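Local structure of transcriptional regulator (Bacillus halodurans, 1Z4E) at residues 8-11 with 12-16; 18-21 with 22-26; 38-41 with 42-46; 111-114 with 115-119; 128-131 with 132-135. The protein probably transfers acyl groups as a member of the GNAT acetyltransferase superfamily, though its substrate and any role in transcription are not established. All coordinates share one frame; numbering follows the deposited sequence.

Contact 1: 8-11 with 12-16; sequences REAT and EGDLE
Arg8 and Asp14 meet head-on in a paired salt bridge across the bend that leads from strand 6-9 toward helix 15-24. Each terminal nitrogen takes its own oxygen: NH1 of Arg8 lies 2.8 Å from OD2 of Asp14, and NH2 of Arg8 lies 3.0 Å from OD1 of Asp14. Both oxygens are used on their syn sides and sit close to the guanidinium plane, with the two flat groups turned 29° apart. Arg8 reaches this far because CG lies between the backbone N and the carbonyl carbon (chi1 59°) and the chain then runs extended to NE. NH1 of Arg8 also bonds to the Glu9 carbonyl O at 3.0 Å, which helps fix the group's rotation.

Hydrogen bonds to the backbone complete the turn. The amide N of Thr11 donates to Asp14 OD2 over 2.8 Å from the anti side, tilted from the carboxylate plane, and N of Asp14 answers by donating to Thr11 O at 3.0 Å. Thr11 OG1 accepts only a weak bond from Gly13 N, but it shares water 1 with Asp14 OD1. Aspartate suits this place because its short chain holds both oxygens close to the turn.

Packing is slight: Ala10 CB comes 3.7 Å from Asp14 OD2. A methionine in place of Arg8 would probably leave the buried Asp14 carboxylate without its positive mate and freer to turn. With Arg8 and a backbone N-H gathered on it, the carboxylate is likely to stay ionised, tying the end of strand 6-9 by charge to the turn that leads into helix 15-24.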
loop_
_atom_site.group_PDB
_atom_site.type_symbol
_atom_site.label_atom_id
_atom_site.label_comp_id
_atom_site.label_asym_id
_atom_site.label_seq_id
_atom_site.Cartn_x
_atom_site.Cartn_y
_atom_site.Cartn_z
ATOM N N ARG A 8 -18.234 -7.521 -8.751
ATOM C CA ARG A 8 -17.363 -8.306 -9.633
ATOM C C ARG A 8 -16.148 -7.484 -10.053
ATOM O O ARG A 8 -16.088 -6.280 -9.800
ATOM C CB ARG A 8 -18.123 -8.684 -10.904
ATOM C CG ARG A 8 -18.617 -7.441 -11.672
ATOM C CD ARG A 8 -19.271 -7.800 -13.006
ATOM N NE ARG A 8 -19.881 -6.632 -13.644
ATOM C CZ ARG A 8 -19.213 -5.641 -14.233
ATOM N NH1 ARG A 8 -17.885 -5.652 -14.284
ATOM N NH2 ARG A 8 -19.879 -4.631 -14.776
ATOM N N GLU A 9 -15.184 -8.136 -10.701
ATOM C CA GLU A 9 -14.009 -7.421 -11.187
ATOM C C GLU A 9 -14.487 -6.538 -12.343
ATOM O O GLU A 9 -15.405 -6.904 -13.071
ATOM C CB GLU A 9 -12.933 -8.392 -11.696
ATOM C CG GLU A 9 -12.322 -9.279 -10.623
ATOM C CD GLU A 9 -11.082 -10.007 -11.115
ATOM O OE1 GLU A 9 -10.056 -9.342 -11.360
ATOM O OE2 GLU A 9 -11.133 -11.245 -11.261
ATOM N N ALA A 10 -13.877 -5.373 -12.503
ATOM C CA ALA A 10 -14.262 -4.461 -13.572
ATOM C C ALA A 10 -13.722 -4.934 -14.922
ATOM O O ALA A 10 -12.774 -5.717 -14.979
ATOM C CB ALA A 10 -13.732 -3.053 -13.266
ATOM N N THR A 11 -14.340 -4.477 -16.006
ATOM C CA THR A 11 -13.857 -4.806 -17.350
ATOM C C THR A 11 -13.740 -3.465 -18.087
ATOM O O THR A 11 -14.077 -2.421 -17.528
ATOM C CB THR A 11 -14.832 -5.733 -18.124
ATOM O OG1 THR A 11 -16.032 -5.020 -18.432
ATOM C CG2 THR A 11 -15.175 -6.967 -17.290
ATOM N N GLU A 12 -13.262 -3.491 -19.328
ATOM C CA GLU A 12 -13.107 -2.267 -20.103
ATOM C C GLU A 12 -14.420 -1.503 -20.243
ATOM O O GLU A 12 -14.433 -0.269 -20.322
ATOM C CB GLU A 12 -12.543 -2.587 -21.491
ATOM C CG GLU A 12 -11.097 -3.085 -21.476
ATOM C CD GLU A 12 -10.967 -4.545 -21.076
ATOM O OE1 GLU A 12 -12.007 -5.215 -20.858
ATOM O OE2 GLU A 12 -9.823 -5.027 -20.986
ATOM N N GLY A 13 -15.525 -2.242 -20.257
ATOM C CA GLY A 13 -16.830 -1.627 -20.383
ATOM C C GLY A 13 -17.239 -0.741 -19.213
ATOM O O GLY A 13 -18.161 0.066 -19.342
ATOM N N ASP A 14 -16.559 -0.883 -18.076
ATOM C CA ASP A 14 -16.876 -0.090 -16.886
ATOM C C ASP A 14 -15.980 1.134 -16.751
ATOM O O ASP A 14 -16.260 2.032 -15.948
ATOM C CB ASP A 14 -16.686 -0.926 -15.612
ATOM C CG ASP A 14 -17.423 -2.243 -15.656
ATOM O OD1 ASP A 14 -18.608 -2.248 -16.043
ATOM O OD2 ASP A 14 -16.820 -3.273 -15.287
ATOM N N LEU A 15 -14.903 1.163 -17.528
ATOM C CA LEU A 15 -13.925 2.241 -17.428
ATOM C C LEU A 15 -14.484 3.649 -17.500
ATOM O O LEU A 15 -14.109 4.500 -16.698
ATOM C CB LEU A 15 -12.830 2.074 -18.484
ATOM C CG LEU A 15 -11.602 2.971 -18.274
ATOM C CD1 LEU A 15 -11.018 2.751 -16.877
ATOM C CD2 LEU A 15 -10.556 2.655 -19.337
ATOM N N GLU A 16 -15.373 3.899 -18.453
ATOM C CA GLU A 16 -15.954 5.231 -18.601
ATOM C C GLU A 16 -16.673 5.662 -17.321
ATOM O O GLU A 16 -16.489 6.791 -16.838
ATOM C CB GLU A 16 -16.912 5.253 -19.802
ATOM C CG GLU A 16 -17.489 6.622 -20.153
ATOM C CD GLU A 16 -18.744 6.951 -19.368
ATOM O OE1 GLU A 16 -19.577 6.043 -19.185
ATOM O OE2 GLU A 16 -18.910 8.118 -18.953
HETATM O O HOH W 1 -18.616 -4.175 -17.995
#

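Contact 2: 18-21 with 22-26; sequences MVHM and LADDV
Leu22 sits one helical turn beyond Met18, and its side chain can be traced outward over the carbonyls of that earlier turn. CB lies 3.5 Å from Val19 O. CG stands beside the backbone N and opposite the carbonyl carbon (chi1 -69°), a choice that lays it back along the helix, 3.4 Å from Met18 O. CD1 follows at 4.0 Å from the same oxygen, Met18 O. Beyond these carbonyls the side chain packs on Met69 of strand 65-76 and on Thr79 of the second subunit, a setting that suits a branched apolar residue.

The backbone below is regular at first. Leu22 N donates to Met18 O at 2.9 Å, and Ala23 N makes the equivalent bond to Val19 O. Asp24 N bonds to His20 O, while Met21 O receives weak bonds from both Asp24 N and Asp25 N.

On the outer side His20 and Asp24 run alongside each other in the same direction. NE2 of His20 stays 3.9 Å from OD1 of Asp24, with ring and carboxylate 37° apart, so this is mere proximity of polar groups; the imidazole stacks edge-to-face with Tyr34. Asp25 OD2 accepts from the backbone N-H groups of Leu27 and Gly28. With apolar residues turned to strand 65-76, helix 40-51 and the second subunit, and His20 and Asp24 at the surface, this is an amphipathic helix, the first of the GNAT fold.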
loop_
_atom_site.group_PDB
_atom_site.type_symbol
_atom_site.label_atom_id
_atom_site.label_comp_id
_atom_site.label_asym_id
_atom_site.label_seq_id
_atom_site.Cartn_x
_atom_site.Cartn_y
_atom_site.Cartn_z
ATOM N N MET A 18 -16.233 4.387 -14.269
ATOM C CA MET A 18 -15.299 4.472 -13.142
ATOM C C MET A 18 -14.565 5.817 -13.139
ATOM O O MET A 18 -14.450 6.462 -12.094
ATOM C CB MET A 18 -14.282 3.318 -13.176
ATOM C CG MET A 18 -14.869 1.936 -12.815
ATOM S SD MET A 18 -13.594 0.643 -12.496
ATOM C CE MET A 18 -12.911 0.449 -14.110
ATOM N N VAL A 19 -14.072 6.242 -14.305
ATOM C CA VAL A 19 -13.360 7.518 -14.407
ATOM C C VAL A 19 -14.294 8.664 -14.018
ATOM O O VAL A 19 -13.888 9.588 -13.314
ATOM C CB VAL A 19 -12.825 7.770 -15.841
ATOM C CG1 VAL A 19 -12.153 9.148 -15.922
ATOM C CG2 VAL A 19 -11.829 6.685 -16.217
ATOM N N HIS A 20 -15.544 8.597 -14.465
ATOM C CA HIS A 20 -16.509 9.638 -14.126
ATOM C C HIS A 20 -16.688 9.716 -12.597
ATOM O O HIS A 20 -16.719 10.809 -12.025
ATOM C CB HIS A 20 -17.856 9.359 -14.800
ATOM C CG HIS A 20 -18.831 10.490 -14.682
ATOM N ND1 HIS A 20 -18.612 11.723 -15.258
ATOM C CD2 HIS A 20 -20.017 10.582 -14.035
ATOM C CE1 HIS A 20 -19.621 12.527 -14.970
ATOM N NE2 HIS A 20 -20.487 11.860 -14.229
ATOM N N MET A 21 -16.788 8.558 -11.942
ATOM C CA MET A 21 -16.959 8.503 -10.488
ATOM C C MET A 21 -15.737 9.122 -9.805
ATOM O O MET A 21 -15.867 9.890 -8.848
ATOM C CB MET A 21 -17.161 7.046 -10.027
ATOM C CG MET A 21 -17.665 6.884 -8.573
ATOM S SD MET A 21 -18.188 5.183 -8.124
ATOM C CE MET A 21 -19.573 4.953 -9.203
ATOM N N LEU A 22 -14.547 8.801 -10.301
ATOM C CA LEU A 22 -13.321 9.353 -9.728
ATOM C C LEU A 22 -13.288 10.879 -9.840
ATOM O O LEU A 22 -12.970 11.576 -8.872
ATOM C CB LEU A 22 -12.089 8.772 -10.428
ATOM C CG LEU A 22 -11.786 7.288 -10.198
ATOM C CD1 LEU A 22 -10.579 6.872 -11.045
ATOM C CD2 LEU A 22 -11.516 7.044 -8.718
ATOM N N ALA A 23 -13.631 11.391 -11.018
ATOM C CA ALA A 23 -13.619 12.829 -11.270
ATOM C C ALA A 23 -14.712 13.573 -10.515
ATOM O O ALA A 23 -14.585 14.768 -10.247
ATOM C CB ALA A 23 -13.757 13.096 -12.764
ATOM N N ASP A 24 -15.784 12.864 -10.176
ATOM C CA ASP A 24 -16.905 13.458 -9.457
ATOM C C ASP A 24 -16.664 13.547 -7.949
ATOM O O ASP A 24 -17.397 14.239 -7.237
ATOM C CB ASP A 24 -18.176 12.652 -9.712
ATOM C CG ASP A 24 -19.323 13.516 -10.193
ATOM O OD1 ASP A 24 -19.220 14.070 -11.313
ATOM O OD2 ASP A 24 -20.320 13.644 -9.449
ATOM N N ASP A 25 -15.644 12.843 -7.467
ATOM C CA ASP A 25 -15.316 12.854 -6.046
ATOM C C ASP A 25 -14.919 14.253 -5.572
ATOM O O ASP A 25 -14.231 14.994 -6.282
ATOM C CB ASP A 25 -14.170 11.882 -5.761
ATOM C CG ASP A 25 -13.798 11.840 -4.295
ATOM O OD1 ASP A 25 -14.594 11.299 -3.499
ATOM O OD2 ASP A 25 -12.721 12.362 -3.937
ATOM N N VAL A 26 -15.338 14.609 -4.363
ATOM C CA VAL A 26 -15.024 15.924 -3.811
ATOM C C VAL A 26 -13.529 16.230 -3.870
ATOM O O VAL A 26 -13.136 17.376 -4.093
ATOM C CB VAL A 26 -15.502 16.043 -2.349
ATOM C CG1 VAL A 26 -15.223 17.445 -1.820
ATOM C CG2 VAL A 26 -16.984 15.728 -2.269
#

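Contact 3: 38-41 with 42-46; sequences LPVS and YVRAF
Val40 O receives the amide N-H of Arg44 at 2.8 Å, nearly in line with the carbonyl bond, in the opening turns of helix 40-51, the second helix of this GNAT fold. Ala45 N repeats the pattern to Ser41 O at 3.2 Å. At the very start of the helix, Tyr42 N donates to Pro39 O, three residues back, from above the carbonyl plane. Proline suits this entry, since its ring stiffens the approach and its missing N-H costs the first turn nothing.

Tyr42 lies back beside that ring. Its CG lies opposite the carbonyl carbon (chi1 -73°), which carries the phenol alongside Pro39, and Pro39 CD meets the ring edge 3.7 Å from Tyr42 CD2. The phenol then runs on to Glu32, with which OH bonds, as it does with Arg33 N, while Gln81 of the second subunit packs on the side chain. A leucine in place of Tyr42 would probably lose the flat edge against Pro39 and leave Glu32 without its hydroxyl mate.

Arg44 stretches outward beside Val40, one turn back, where a long charged chain can reach solvent. Val40 CG2 lies under one face of its guanidinium, 3.8 Å from Arg44 NH1 and offset toward the rim.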
loop_
_atom_site.group_PDB
_atom_site.type_symbol
_atom_site.label_atom_id
_atom_site.label_comp_id
_atom_site.label_asym_id
_atom_site.label_seq_id
_atom_site.Cartn_x
_atom_site.Cartn_y
_atom_site.Cartn_z
ATOM N N LEU A 38 -11.807 9.168 -23.277
ATOM C CA LEU A 38 -11.087 9.075 -22.007
ATOM C C LEU A 38 -9.582 9.259 -22.213
ATOM O O LEU A 38 -9.026 8.806 -23.220
ATOM C CB LEU A 38 -11.340 7.705 -21.364
ATOM C CG LEU A 38 -12.786 7.330 -21.013
ATOM C CD1 LEU A 38 -12.858 5.851 -20.643
ATOM C CD2 LEU A 38 -13.274 8.198 -19.856
ATOM N N PRO A 39 -8.902 9.934 -21.268
ATOM C CA PRO A 39 -7.455 10.144 -21.386
ATOM C C PRO A 39 -6.755 8.785 -21.421
ATOM O O PRO A 39 -7.081 7.896 -20.631
ATOM C CB PRO A 39 -7.118 10.938 -20.125
ATOM C CG PRO A 39 -8.377 11.724 -19.878
ATOM C CD PRO A 39 -9.452 10.687 -20.126
ATOM N N VAL A 40 -5.793 8.622 -22.321
ATOM C CA VAL A 40 -5.105 7.342 -22.446
ATOM C C VAL A 40 -4.388 6.900 -21.176
ATOM O O VAL A 40 -4.163 5.707 -20.972
ATOM C CB VAL A 40 -4.096 7.354 -23.617
ATOM C CG1 VAL A 40 -4.841 7.580 -24.929
ATOM C CG2 VAL A 40 -3.047 8.431 -23.397
ATOM N N SER A 41 -4.035 7.853 -20.323
ATOM C CA SER A 41 -3.350 7.524 -19.075
ATOM C C SER A 41 -4.185 6.545 -18.241
ATOM O O SER A 41 -3.636 5.653 -17.596
ATOM C CB SER A 41 -3.075 8.796 -18.268
ATOM O OG SER A 41 -4.281 9.451 -17.921
ATOM N N TYR A 42 -5.507 6.707 -18.254
ATOM C CA TYR A 42 -6.387 5.803 -17.505
ATOM C C TYR A 42 -6.385 4.434 -18.174
ATOM O O TYR A 42 -6.452 3.397 -17.509
ATOM C CB TYR A 42 -7.828 6.328 -17.470
ATOM C CG TYR A 42 -8.058 7.523 -16.569
ATOM C CD1 TYR A 42 -7.959 7.408 -15.184
ATOM C CD2 TYR A 42 -8.380 8.770 -17.105
ATOM C CE1 TYR A 42 -8.178 8.507 -14.353
ATOM C CE2 TYR A 42 -8.597 9.876 -16.287
ATOM C CZ TYR A 42 -8.495 9.739 -14.912
ATOM O OH TYR A 42 -8.712 10.832 -14.107
ATOM N N VAL A 43 -6.314 4.433 -19.502
ATOM C CA VAL A 43 -6.309 3.187 -20.258
ATOM C C VAL A 43 -5.039 2.388 -20.005
ATOM O O VAL A 43 -5.095 1.177 -19.807
ATOM C CB VAL A 43 -6.431 3.443 -21.770
ATOM C CG1 VAL A 43 -6.363 2.115 -22.527
ATOM C CG2 VAL A 43 -7.741 4.156 -22.068
ATOM N N ARG A 44 -3.894 3.062 -20.027
ATOM C CA ARG A 44 -2.625 2.385 -19.776
ATOM C C ARG A 44 -2.606 1.775 -18.379
ATOM O O ARG A 44 -2.094 0.673 -18.178
ATOM C CB ARG A 44 -1.461 3.368 -19.935
ATOM C CG ARG A 44 -1.176 3.701 -21.389
ATOM C CD ARG A 44 -0.235 4.885 -21.549
ATOM N NE ARG A 44 -0.040 5.207 -22.962
ATOM C CZ ARG A 44 0.311 6.407 -23.413
ATOM N NH1 ARG A 44 0.505 7.403 -22.561
ATOM N NH2 ARG A 44 0.461 6.614 -24.717
ATOM N N ALA A 45 -3.159 2.500 -17.414
ATOM C CA ALA A 45 -3.206 2.018 -16.040
ATOM C C ALA A 45 -4.133 0.809 -15.950
ATOM O O ALA A 45 -3.802 -0.185 -15.307
ATOM C CB ALA A 45 -3.690 3.134 -15.100
ATOM N N PHE A 46 -5.292 0.895 -16.600
ATOM C CA PHE A 46 -6.249 -0.207 -16.578
ATOM C C PHE A 46 -5.623 -1.486 -17.105
ATOM O O PHE A 46 -5.801 -2.555 -16.521
ATOM C CB PHE A 46 -7.498 0.111 -17.412
ATOM C CG PHE A 46 -8.552 -0.958 -17.333
ATOM C CD1 PHE A 46 -9.462 -0.981 -16.275
ATOM C CD2 PHE A 46 -8.588 -1.990 -18.271
ATOM C CE1 PHE A 46 -10.391 -2.019 -16.147
ATOM C CE2 PHE A 46 -9.514 -3.035 -18.152
ATOM C CZ PHE A 46 -10.416 -3.050 -17.088
#

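Contact 4: 111-114 with 115-119; sequences IERA and KERGC
Glu112 and Lys115 cross at an angle on the outer face of helix 102-116. The lysine is extended beyond CG, whereas the glutamate bends at chi2 (-51°), and this fold of the acid brings OE2 of Glu112 to 3.1 Å from NZ of Lys115 on the syn side of the carboxylate. The aliphatic part of the lysine is used as well: CE of Lys115 lies 4.0 Å from Ile111 CG2.

Arg113 and Arg117, one turn apart, instead lie side by side and point the same way. Their guanidinium planes are 46° apart, with NH2 of Arg113 at the edge of the Arg117 group, 3.5 Å from Arg117 NH2. The two cations are brought together by a shared anion: both salt-bridge to Glu56 OE2, and Arg113 NH2 has Glu9 as a further partner. Arginine suits both positions, being long enough to reach strands from the helix. Water 2 lies at the edge of the Arg113 guanidinium and joins its NH1 to OE1 of Glu116.

Ala114 and Cys119 are small enough to come close on the buried side, against Phe74 and Ala86. Cys119 N donates to Ala114 O at 3.0 Å, and Gly118 N to Lys115 O at 2.9 Å. With the positive phi of Gly118 (86°), these two bonds make a Schellman motif, ending helix 102-116 and leading into strand 119-127, within a beta-alpha-beta unit of the GNAT fold.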
loop_
_atom_site.group_PDB
_atom_site.type_symbol
_atom_site.label_atom_id
_atom_site.label_comp_id
_atom_site.label_asym_id
_atom_site.label_seq_id
_atom_site.Cartn_x
_atom_site.Cartn_y
_atom_site.Cartn_z
ATOM N N ILE A 111 -12.666 -7.711 1.501
ATOM C CA ILE A 111 -12.049 -8.339 2.668
ATOM C C ILE A 111 -12.120 -9.863 2.574
ATOM O O ILE A 111 -11.161 -10.556 2.917
ATOM C CB ILE A 111 -12.733 -7.889 3.973
ATOM C CG1 ILE A 111 -12.441 -6.409 4.226
ATOM C CG2 ILE A 111 -12.254 -8.748 5.137
ATOM C CD1 ILE A 111 -13.142 -5.851 5.443
ATOM N N GLU A 112 -13.257 -10.388 2.126
ATOM C CA GLU A 112 -13.393 -11.835 1.986
ATOM C C GLU A 112 -12.454 -12.324 0.894
ATOM O O GLU A 112 -11.895 -13.419 0.975
ATOM C CB GLU A 112 -14.836 -12.213 1.645
ATOM C CG GLU A 112 -15.751 -12.121 2.847
ATOM C CD GLU A 112 -15.183 -12.874 4.037
ATOM O OE1 GLU A 112 -14.890 -14.080 3.872
ATOM O OE2 GLU A 112 -15.025 -12.262 5.123
ATOM N N ARG A 113 -12.300 -11.498 -0.132
ATOM C CA ARG A 113 -11.419 -11.795 -1.252
ATOM C C ARG A 113 -9.996 -11.930 -0.701
ATOM O O ARG A 113 -9.283 -12.883 -1.018
ATOM C CB ARG A 113 -11.488 -10.645 -2.261
ATOM C CG ARG A 113 -10.690 -10.837 -3.540
ATOM C CD ARG A 113 -11.538 -11.452 -4.627
ATOM N NE ARG A 113 -10.951 -11.280 -5.956
ATOM C CZ ARG A 113 -11.421 -11.868 -7.053
ATOM N NH1 ARG A 113 -12.482 -12.662 -6.971
ATOM N NH2 ARG A 113 -10.836 -11.667 -8.226
ATOM N N ALA A 114 -9.600 -10.972 0.136
ATOM C CA ALA A 114 -8.272 -10.972 0.750
ATOM C C ALA A 114 -8.038 -12.232 1.580
ATOM O O ALA A 114 -6.967 -12.835 1.501
ATOM C CB ALA A 114 -8.094 -9.736 1.623
ATOM N N LYS A 115 -9.024 -12.621 2.387
ATOM C CA LYS A 115 -8.891 -13.827 3.204
ATOM C C LYS A 115 -8.685 -15.023 2.274
ATOM O O LYS A 115 -7.840 -15.887 2.533
ATOM C CB LYS A 115 -10.144 -14.052 4.058
ATOM C CG LYS A 115 -10.353 -13.026 5.159
ATOM C CD LYS A 115 -11.663 -13.288 5.880
ATOM C CE LYS A 115 -11.916 -12.288 6.998
ATOM N NZ LYS A 115 -13.251 -12.534 7.620
ATOM N N GLU A 116 -9.461 -15.065 1.194
ATOM C CA GLU A 116 -9.356 -16.140 0.206
ATOM C C GLU A 116 -7.939 -16.235 -0.354
ATOM O O GLU A 116 -7.433 -17.334 -0.589
ATOM C CB GLU A 116 -10.320 -15.895 -0.958
ATOM C CG GLU A 116 -11.748 -16.338 -0.721
ATOM C CD GLU A 116 -12.703 -15.772 -1.762
ATOM O OE1 GLU A 116 -12.251 -15.479 -2.892
ATOM O OE2 GLU A 116 -13.903 -15.622 -1.452
ATOM N N ARG A 117 -7.315 -15.080 -0.578
ATOM C CA ARG A 117 -5.958 -15.020 -1.120
ATOM C C ARG A 117 -4.893 -15.347 -0.078
ATOM O O ARG A 117 -3.704 -15.372 -0.391
ATOM C CB ARG A 117 -5.660 -13.627 -1.684
ATOM C CG ARG A 117 -6.493 -13.220 -2.874
ATOM C CD ARG A 117 -6.260 -14.123 -4.071
ATOM N NE ARG A 117 -7.092 -13.702 -5.192
ATOM C CZ ARG A 117 -6.729 -12.818 -6.117
ATOM N NH1 ARG A 117 -5.530 -12.250 -6.082
ATOM N NH2 ARG A 117 -7.585 -12.486 -7.072
ATOM N N GLY A 118 -5.310 -15.578 1.160
ATOM C CA GLY A 118 -4.348 -15.904 2.198
ATOM C C GLY A 118 -3.701 -14.715 2.893
ATOM O O GLY A 118 -2.662 -14.867 3.539
ATOM N N CYS A 119 -4.297 -13.530 2.761
ATOM C CA CYS A 119 -3.765 -12.331 3.409
ATOM C C CYS A 119 -4.067 -12.380 4.901
ATOM O O CYS A 119 -5.126 -12.859 5.304
ATOM C CB CYS A 119 -4.409 -11.078 2.811
ATOM S SG CYS A 119 -3.985 -10.813 1.094
HETATM O O HOH W 2 -14.115 -13.122 -4.145
#

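Contact 5: 128-131 with 132-135; sequences KQRP and DALR
Arg130 is extended (psi 100°) and Pro131 helical (psi -44°), and this change of backbone torsion brings the carbonyl O and CB of Arg130 within reach of Ala133. The two CB atoms, of Arg130 and Ala133, then touch at 3.8 Å, where a methyl fits easily. Ala133 N gives only a weak bond to Arg130 O, over 3.4 Å.

Water does the work that direct bonds would do deeper in a helix. Water 3 donates to Arg130 O at 2.6 Å and accepts from Leu134 N at 2.9 Å. Water 4 repeats the bridge one residue on, donating to Pro131 O and accepting from Arg135 N at 2.7 Å. Each spans an i to i+4 pair. Pro131, with no N-H to place and its phi fixed by the ring, fits this approach.

Arg135 bends back at chi3 (-43°), which carries its guanidinium over water 4, the water lying 3.5 Å above the plane, near the centre of the group. At the edge of the guanidinium, NH1 of Arg135 grips OD1 of Asp132 at 2.9 Å from the anti side. The long chain of Arg130 runs off, its NH2 forming a salt bridge with Asp25.

Between strand 119-127 and helix 133-140, the negative Asp132 near the helix start is likely to interact favourably with the positive end of the helix dipole, while waters 3 and 4 take up first-turn N-H groups.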
loop_
_atom_site.group_PDB
_atom_site.type_symbol
_atom_site.label_atom_id
_atom_site.label_comp_id
_atom_site.label_asym_id
_atom_site.label_seq_id
_atom_site.Cartn_x
_atom_site.Cartn_y
_atom_site.Cartn_z
ATOM N N LYS A 128 -7.745 12.624 5.563
ATOM C CA LYS A 128 -8.254 13.265 6.770
ATOM C C LYS A 128 -9.279 14.356 6.464
ATOM O O LYS A 128 -9.955 14.843 7.366
ATOM C CB LYS A 128 -7.096 13.851 7.585
ATOM C CG LYS A 128 -6.149 12.796 8.155
ATOM C CD LYS A 128 -5.029 13.425 8.972
ATOM C CE LYS A 128 -4.119 12.363 9.574
ATOM N NZ LYS A 128 -3.004 12.948 10.387
ATOM N N GLN A 129 -9.393 14.744 5.198
ATOM C CA GLN A 129 -10.359 15.774 4.827
ATOM C C GLN A 129 -11.759 15.200 4.631
ATOM O O GLN A 129 -12.721 15.946 4.449
ATOM C CB GLN A 129 -9.906 16.517 3.566
ATOM C CG GLN A 129 -8.688 17.396 3.798
ATOM C CD GLN A 129 -8.823 18.267 5.047
ATOM O OE1 GLN A 129 -9.757 19.066 5.171
ATOM N NE2 GLN A 129 -7.886 18.113 5.980
ATOM N N ARG A 130 -11.868 13.875 4.663
ATOM C CA ARG A 130 -13.165 13.216 4.537
ATOM C C ARG A 130 -13.594 12.942 5.978
ATOM O O ARG A 130 -13.154 11.975 6.603
ATOM C CB ARG A 130 -13.044 11.897 3.768
ATOM C CG ARG A 130 -12.513 12.014 2.339
ATOM C CD ARG A 130 -12.300 10.612 1.751
ATOM N NE ARG A 130 -11.668 10.623 0.432
ATOM C CZ ARG A 130 -12.283 10.974 -0.695
ATOM N NH1 ARG A 130 -13.556 11.349 -0.674
ATOM N NH2 ARG A 130 -11.625 10.952 -1.843
ATOM N N PRO A 131 -14.474 13.789 6.520
ATOM C CA PRO A 131 -14.954 13.641 7.898
ATOM C C PRO A 131 -15.564 12.292 8.279
ATOM O O PRO A 131 -15.259 11.752 9.340
ATOM C CB PRO A 131 -15.958 14.786 8.028
ATOM C CG PRO A 131 -16.543 14.859 6.649
ATOM C CD PRO A 131 -15.305 14.757 5.778
ATOM N N ASP A 132 -16.406 11.739 7.411
ATOM C CA ASP A 132 -17.084 10.478 7.708
ATOM C C ASP A 132 -16.349 9.185 7.362
ATOM O O ASP A 132 -16.785 8.101 7.754
ATOM C CB ASP A 132 -18.458 10.461 7.027
ATOM C CG ASP A 132 -19.273 11.712 7.322
ATOM O OD1 ASP A 132 -19.270 12.171 8.485
ATOM O OD2 ASP A 132 -19.925 12.231 6.392
ATOM N N ALA A 133 -15.240 9.283 6.641
ATOM C CA ALA A 133 -14.509 8.082 6.248
ATOM C C ALA A 133 -13.973 7.289 7.432
ATOM O O ALA A 133 -14.175 6.077 7.508
ATOM C CB ALA A 133 -13.364 8.447 5.292
ATOM N N LEU A 134 -13.296 7.965 8.359
ATOM C CA LEU A 134 -12.729 7.283 9.515
ATOM C C LEU A 134 -13.781 6.455 10.247
ATOM O O LEU A 134 -13.550 5.288 10.579
ATOM C CB LEU A 134 -12.099 8.294 10.474
ATOM C CG LEU A 134 -11.447 7.698 11.719
ATOM C CD1 LEU A 134 -10.407 6.664 11.318
ATOM C CD2 LEU A 134 -10.807 8.813 12.547
ATOM N N ARG A 135 -14.938 7.070 10.481
ATOM C CA ARG A 135 -16.059 6.424 11.159
ATOM C C ARG A 135 -16.534 5.183 10.388
ATOM O O ARG A 135 -16.815 4.137 10.975
ATOM C CB ARG A 135 -17.207 7.430 11.291
ATOM C CG ARG A 135 -18.389 6.940 12.092
ATOM C CD ARG A 135 -19.386 8.073 12.347
ATOM N NE ARG A 135 -18.711 9.313 12.723
ATOM C CZ ARG A 135 -18.537 10.344 11.900
ATOM N NH1 ARG A 135 -18.997 10.286 10.657
ATOM N NH2 ARG A 135 -17.892 11.428 12.313
HETATM O O HOH W 3 -12.249 10.689 8.648
HETATM O O HOH W 4 -15.141 9.754 10.944
#

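From the N terminus, contact 1 turns strand 6-9 toward helix 15-24, and contact 2 continues along that helix, Ala10 CB touching Met18 CE between them. Contact 3 opens the next helix, 40-51, which packs back on the first: Val19 meets Tyr42, and Phe46 lies against Glu12. Contact 4 closes helix 102-116 ahead of strand 119-127, and contact 5 follows that strand at the entry to helix 133-140. All five are local contacts in series; none nests or crosses. Contact 1 joins contact 4 through Glu9 and Arg113, and contact 2 joins contact 5 through Asp25 and Arg130. Contacts 1 and 5 lie on opposite sides of the chain's centre, about 27 Å apart between centres.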